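Local atomic coordinates of dachshund (Homo sapiens, PDB entry 1L8R), a protein that acts as a transcription factor in organ formation, apparently regulating SIX family members, and contains a domain with a DNA-binding motif similar to that of winged-helix proteins. Residues Leu36-Leu41 against Glu92-Asp97; Val60-Glu65 against Asn81-Ile86. One frame throughout, in Å; residues are numbered along the deposited sequence.

Both contacts lie in the DACHbox-N domain of dachshund, on opposite sides of the chain's centre. Their own centres are 19 Å apart; their nearest atoms come to about 4 Å without touching. Contact 1 sets the end of helix 30-37 and the residues after it against helix 88-99, mainly by apolar side chains, with no hydrogen bond across. Contact 2 is an antiparallel pairing of strand 60-61 with strand 84-87, made mainly by backbone hydrogen bonds. Strand 84-87 runs directly into helix 88-99, so one continuous piece of chain serves both contacts. In sequence, contact 2 is nested inside the loop that contact 1 closes. The domain contains a DNA-binding motif similar to that of the forkhead/winged-helix domain.

Contact 1: residues Leu36-Leu41 against Glu92-Asp97; sequences LFLKHL and ETLYND
The ring of Y95 reaches from helix 88-99 to F37, L38 and L41. At its edge, close to the ring plane, lies the backbone O of F37, 3.6 Å from Y95 CE2. Another stretch of edge has N96 OD1 in plane, from the same helix. Two leucine methyls meet the ring obliquely: L38 CD2 comes to 3.6 Å from Y95 CD2, and L41 CD1 to 3.9 Å from Y95 CE2. R13 makes a cation-pi contact with the same ring. Above one face of the F37 ring, offset toward the rim, sits the CB of its chain neighbour L36; F37 meets Y95 not with this ring but with CB, 3.9 Å from Y95 CE2. The first torsion of Y95 sets CG anti to the backbone N (chi1 -177°), which starts the ring on its way across the gap.

This joins two helices of the DACHbox-N domain, which contains a DNA-binding motif similar to that of forkhead/winged-helix proteins: the end of helix 30-37, where L38 is the first residue to leave helical backbone angles, and helix 88-99. Beyond the tyrosine, L38 CD1 lies 4.2 Å from L94 CD2, and L94 also touches V48, K51 and L52 of helix 45-54. L41 CD1 is also 3.7 Å from Y95 OH. No hydrogen bond crosses the contact. An alanine in place of Y95 would remove the ring and its hydroxyl and would probably open a gap between the two leucine methyls and helix 88-99, leaving L38 CD2 and L41 CD1 without this partner. One turn earlier on helix 88-99, E92 OE1 forms a salt bridge with R13 NH1.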
loop_
_atom_site.group_PDB
_atom_site.type_symbol
_atom_site.label_atom_id
_atom_site.label_comp_id
_atom_site.label_asym_id
_atom_site.label_seq_id
_atom_site.Cartn_x
_atom_site.Cartn_y
_atom_site.Cartn_z
ATOM N N LEU A 36 -1.933 -9.100 -3.074
ATOM C CA LEU A 36 -0.865 -10.005 -3.479
ATOM C C LEU A 36 -0.363 -10.950 -2.401
ATOM O O LEU A 36 -0.017 -12.100 -2.695
ATOM C CB LEU A 36 0.331 -9.208 -4.008
ATOM C CG LEU A 36 0.208 -8.498 -5.357
ATOM C CD1 LEU A 36 1.407 -7.581 -5.555
ATOM C CD2 LEU A 36 0.125 -9.529 -6.480
ATOM N N PHE A 37 -0.332 -10.489 -1.154
ATOM C CA PHE A 37 0.216 -11.315 -0.085
ATOM C C PHE A 37 -0.630 -11.648 1.140
ATOM O O PHE A 37 -0.275 -12.551 1.899
ATOM C CB PHE A 37 1.532 -10.687 0.375
ATOM C CG PHE A 37 2.502 -10.441 -0.741
ATOM C CD1 PHE A 37 3.097 -11.507 -1.411
ATOM C CD2 PHE A 37 2.807 -9.144 -1.141
ATOM C CE1 PHE A 37 3.981 -11.283 -2.467
ATOM C CE2 PHE A 37 3.688 -8.910 -2.195
ATOM C CZ PHE A 37 4.276 -9.983 -2.860
ATOM N N LEU A 38 -1.732 -10.938 1.352
ATOM C CA LEU A 38 -2.561 -11.194 2.525
ATOM C C LEU A 38 -4.025 -11.452 2.192
ATOM O O LEU A 38 -4.869 -11.486 3.082
ATOM C CB LEU A 38 -2.463 -10.013 3.495
ATOM C CG LEU A 38 -1.083 -9.696 4.088
ATOM C CD1 LEU A 38 -1.143 -8.370 4.834
ATOM C CD2 LEU A 38 -0.644 -10.820 5.018
ATOM N N LYS A 39 -4.314 -11.641 0.910
ATOM C CA LYS A 39 -5.676 -11.888 0.442
ATOM C C LYS A 39 -6.440 -12.892 1.307
ATOM O O LYS A 39 -7.597 -12.665 1.660
ATOM C CB LYS A 39 -5.644 -12.368 -1.009
ATOM N N HIS A 40 -5.790 -14.000 1.645
ATOM C CA HIS A 40 -6.428 -15.031 2.456
ATOM C C HIS A 40 -5.855 -15.091 3.867
ATOM O O HIS A 40 -6.582 -15.333 4.831
ATOM C CB HIS A 40 -6.282 -16.387 1.777
ATOM N N LEU A 41 -4.550 -14.866 3.981
ATOM C CA LEU A 41 -3.869 -14.907 5.271
ATOM C C LEU A 41 -4.580 -14.110 6.359
ATOM O O LEU A 41 -4.384 -14.363 7.549
ATOM C CB LEU A 41 -2.431 -14.406 5.122
ATOM C CG LEU A 41 -1.516 -15.243 4.225
ATOM C CD1 LEU A 41 -0.125 -14.628 4.189
ATOM C CD2 LEU A 41 -1.455 -16.674 4.748
ATOM N N GLU A 92 6.119 -5.058 5.807
ATOM C CA GLU A 92 6.668 -6.306 6.328
ATOM C C GLU A 92 6.290 -6.467 7.797
ATOM O O GLU A 92 5.976 -7.567 8.243
ATOM C CB GLU A 92 8.192 -6.353 6.155
ATOM C CG GLU A 92 8.674 -6.301 4.700
ATOM C CD GLU A 92 8.031 -7.353 3.791
ATOM O OE1 GLU A 92 7.364 -8.281 4.293
ATOM O OE2 GLU A 92 8.204 -7.252 2.557
ATOM N N THR A 93 6.311 -5.368 8.546
ATOM C CA THR A 93 5.929 -5.405 9.952
ATOM C C THR A 93 4.471 -5.858 10.010
ATOM O O THR A 93 4.097 -6.691 10.834
ATOM C CB THR A 93 6.055 -4.015 10.610
ATOM O OG1 THR A 93 7.429 -3.605 10.605
ATOM C CG2 THR A 93 5.554 -4.051 12.048
ATOM N N LEU A 94 3.648 -5.295 9.129
ATOM C CA LEU A 94 2.240 -5.667 9.065
ATOM C C LEU A 94 2.123 -7.137 8.673
ATOM O O LEU A 94 1.381 -7.900 9.287
ATOM C CB LEU A 94 1.509 -4.806 8.033
ATOM C CG LEU A 94 0.120 -5.310 7.641
ATOM C CD1 LEU A 94 -0.823 -5.174 8.837
ATOM C CD2 LEU A 94 -0.395 -4.526 6.449
ATOM N N TYR A 95 2.870 -7.529 7.648
ATOM C CA TYR A 95 2.838 -8.901 7.176
ATOM C C TYR A 95 3.235 -9.874 8.283
ATOM O O TYR A 95 2.576 -10.891 8.488
ATOM C CB TYR A 95 3.755 -9.061 5.958
ATOM C CG TYR A 95 3.725 -10.453 5.368
ATOM C CD1 TYR A 95 4.538 -11.462 5.881
ATOM C CD2 TYR A 95 2.852 -10.774 4.328
ATOM C CE1 TYR A 95 4.479 -12.755 5.375
ATOM C CE2 TYR A 95 2.786 -12.064 3.813
ATOM C CZ TYR A 95 3.604 -13.051 4.345
ATOM O OH TYR A 95 3.542 -14.332 3.849
ATOM N N ASN A 96 4.305 -9.558 9.005
ATOM C CA ASN A 96 4.753 -10.427 10.085
ATOM C C ASN A 96 3.676 -10.547 11.158
ATOM O O ASN A 96 3.439 -11.627 11.696
ATOM C CB ASN A 96 6.052 -9.890 10.696
ATOM C CG ASN A 96 7.186 -9.833 9.686
ATOM O OD1 ASN A 96 7.176 -10.552 8.682
ATOM N ND2 ASN A 96 8.180 -8.992 9.957
ATOM N N ASP A 97 3.009 -9.436 11.450
ATOM C CA ASP A 97 1.963 -9.417 12.466
ATOM C C ASP A 97 0.723 -10.220 12.073
ATOM O O ASP A 97 -0.006 -10.710 12.934
ATOM C CB ASP A 97 1.572 -7.969 12.772
ATOM C CG ASP A 97 0.600 -7.863 13.928
ATOM O OD1 ASP A 97 0.898 -8.411 15.010
ATOM O OD2 ASP A 97 -0.460 -7.226 13.755
#

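Contact 2: residues Val60-Glu65 against Asn81-Ile86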
loop_
_atom_site.group_PDB
_atom_site.type_symbol
_atom_site.label_atom_id
_atom_site.label_comp_id
_atom_site.label_asym_id
_atom_site.label_seq_id
_atom_site.Cartn_x
_atom_site.Cartn_y
_atom_site.Cartn_z
ATOM N N VAL A 60 -0.027 6.736 4.688
ATOM C CA VAL A 60 -0.112 8.003 3.975
ATOM C C VAL A 60 -1.359 7.967 3.097
ATOM O O VAL A 60 -1.678 6.949 2.484
ATOM C CB VAL A 60 1.133 8.229 3.084
ATOM C CG1 VAL A 60 0.835 9.266 2.005
ATOM C CG2 VAL A 60 2.310 8.670 3.950
ATOM N N VAL A 61 -2.082 9.080 3.045
ATOM C CA VAL A 61 -3.282 9.137 2.224
ATOM C C VAL A 61 -2.969 9.617 0.810
ATOM O O VAL A 61 -2.361 10.676 0.621
ATOM C CB VAL A 61 -4.348 10.068 2.846
ATOM C CG1 VAL A 61 -5.570 10.174 1.909
ATOM C CG2 VAL A 61 -4.785 9.513 4.194
ATOM N N CYS A 62 -3.372 8.826 -0.179
ATOM C CA CYS A 62 -3.155 9.162 -1.583
ATOM C C CYS A 62 -3.958 10.381 -1.987
ATOM O O CYS A 62 -5.122 10.519 -1.607
ATOM C CB CYS A 62 -3.592 8.024 -2.495
ATOM S SG CYS A 62 -2.441 6.664 -2.578
ATOM N N ASN A 63 -3.349 11.255 -2.777
ATOM C CA ASN A 63 -4.077 12.423 -3.249
ATOM C C ASN A 63 -4.854 12.023 -4.511
ATOM O O ASN A 63 -4.703 10.909 -5.028
ATOM C CB ASN A 63 -3.126 13.607 -3.513
ATOM C CG ASN A 63 -2.016 13.277 -4.496
ATOM O OD1 ASN A 63 -2.270 12.776 -5.584
ATOM N ND2 ASN A 63 -0.779 13.582 -4.119
ATOM N N VAL A 64 -5.698 12.916 -5.006
ATOM C CA VAL A 64 -6.498 12.604 -6.179
ATOM C C VAL A 64 -5.701 12.104 -7.387
ATOM O O VAL A 64 -6.126 11.169 -8.072
ATOM C CB VAL A 64 -7.346 13.821 -6.595
ATOM C CG1 VAL A 64 -7.999 13.563 -7.949
ATOM C CG2 VAL A 64 -8.422 14.070 -5.547
ATOM N N GLU A 65 -4.557 12.726 -7.652
ATOM C CA GLU A 65 -3.735 12.336 -8.787
ATOM C C GLU A 65 -3.179 10.924 -8.638
ATOM O O GLU A 65 -3.190 10.152 -9.598
ATOM C CB GLU A 65 -2.580 13.319 -8.973
ATOM C CG GLU A 65 -1.831 13.116 -10.269
ATOM C CD GLU A 65 -0.652 14.054 -10.419
ATOM O OE1 GLU A 65 -0.734 15.192 -9.914
ATOM O OE2 GLU A 65 0.346 13.655 -11.054
ATOM N N ASN A 81 -11.968 5.005 -4.967
ATOM C CA ASN A 81 -11.711 6.437 -4.978
ATOM C C ASN A 81 -10.779 6.895 -3.870
ATOM O O ASN A 81 -10.444 8.075 -3.791
ATOM C CB ASN A 81 -13.030 7.206 -4.890
ATOM C CG ASN A 81 -13.889 7.012 -6.115
ATOM O OD1 ASN A 81 -13.454 7.288 -7.236
ATOM N ND2 ASN A 81 -15.113 6.534 -5.919
ATOM N N ARG A 82 -10.371 5.962 -3.014
ATOM C CA ARG A 82 -9.460 6.266 -1.908
ATOM C C ARG A 82 -8.375 5.194 -1.842
ATOM O O ARG A 82 -8.633 4.026 -2.139
ATOM C CB ARG A 82 -10.200 6.279 -0.566
ATOM C CG ARG A 82 -11.430 7.164 -0.502
ATOM C CD ARG A 82 -12.032 7.128 0.899
ATOM N NE ARG A 82 -12.305 5.765 1.357
ATOM C CZ ARG A 82 -13.205 4.949 0.813
ATOM N NH1 ARG A 82 -13.938 5.349 -0.218
ATOM N NH2 ARG A 82 -13.372 3.725 1.300
ATOM N N CYS A 83 -7.164 5.584 -1.449
ATOM C CA CYS A 83 -6.074 4.622 -1.345
ATOM C C CYS A 83 -5.015 5.084 -0.366
ATOM O O CYS A 83 -4.760 6.276 -0.234
ATOM C CB CYS A 83 -5.415 4.396 -2.706
ATOM S SG CYS A 83 -4.313 2.960 -2.718
ATOM N N LYS A 84 -4.400 4.128 0.323
ATOM C CA LYS A 84 -3.350 4.435 1.282
ATOM C C LYS A 84 -2.030 3.798 0.887
ATOM O O LYS A 84 -1.996 2.796 0.167
ATOM C CB LYS A 84 -3.773 3.995 2.681
ATOM C CG LYS A 84 -4.840 4.916 3.264
ATOM C CD LYS A 84 -5.407 4.396 4.562
ATOM C CE LYS A 84 -6.427 5.372 5.124
ATOM N NZ LYS A 84 -7.149 4.798 6.302
ATOM N N LEU A 85 -0.945 4.409 1.360
ATOM C CA LEU A 85 0.407 3.966 1.057
ATOM C C LEU A 85 1.214 3.757 2.336
ATOM O O LEU A 85 1.068 4.507 3.296
ATOM C CB LEU A 85 1.124 5.042 0.231
ATOM C CG LEU A 85 0.491 5.604 -1.045
ATOM C CD1 LEU A 85 1.364 6.741 -1.578
ATOM C CD2 LEU A 85 0.342 4.503 -2.095
ATOM N N ILE A 86 2.064 2.736 2.360
ATOM C CA ILE A 86 2.932 2.536 3.520
ATOM C C ILE A 86 4.292 2.051 3.032
ATOM O O ILE A 86 4.403 1.527 1.930
ATOM C CB ILE A 86 2.359 1.539 4.573
ATOM C CG1 ILE A 86 2.130 0.160 3.963
ATOM C CG2 ILE A 86 1.090 2.123 5.200
ATOM C CD1 ILE A 86 1.854 -0.909 5.027
HETATM O O HOH W 1 -7.071 8.610 -0.904
#
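C83 meets C62 through backbone, side chain and a water. Its N donates to water 1 (C83 N to water 3.1 Å), and this water in turn donates to C62 O (2.8 Å). C83 O takes a direct bond from C62 N, 2.9 Å long, with the donor nearly in line with the carbonyl (C=O...N 163°). One half of the C62-C83 pairing is thus direct and the other is spanned by solvent. The two sulphurs, C62 SG and C83 SG, stand 4.2 Å apart and form no disulphide. K84 follows, opposite V61 as a non-hydrogen-bonded antiparallel pair; its CA-H approaches V60 O (K84 CA to V60 O 3.2 Å), while its side chain leads away to a cation-pi contact with Y49. L85 and V60 then form the hydrogen-bonded pair: L85 N to V60 O is 2.9 Å, and V60 N to L85 O is 2.8 Å. V60 O therefore receives both an N-H and a weaker CA-H. On the sheet face of V60 and L85, the C62 sulphur, set beside its own backbone N (chi1 -77°), touches the leucine branch point, C62 SG to L85 CG 3.5 Å. At I86 the strand bonds on its other side to I28 of strand 25-29, so strand 84-87 lies between 25-29 and the edge strand 60-61 in the antiparallel sheet of this winged-helix-like domain. Helix 64-73 begins just after the pairing, with N63 at its N-cap bonding Q66 N. Backbone bonds that do not depend on side-chain identity fix the register, whereas the L85 isobutyl group meets by apolar contact the buried thiol of C62, which also packs on V67 and L70 of that helix.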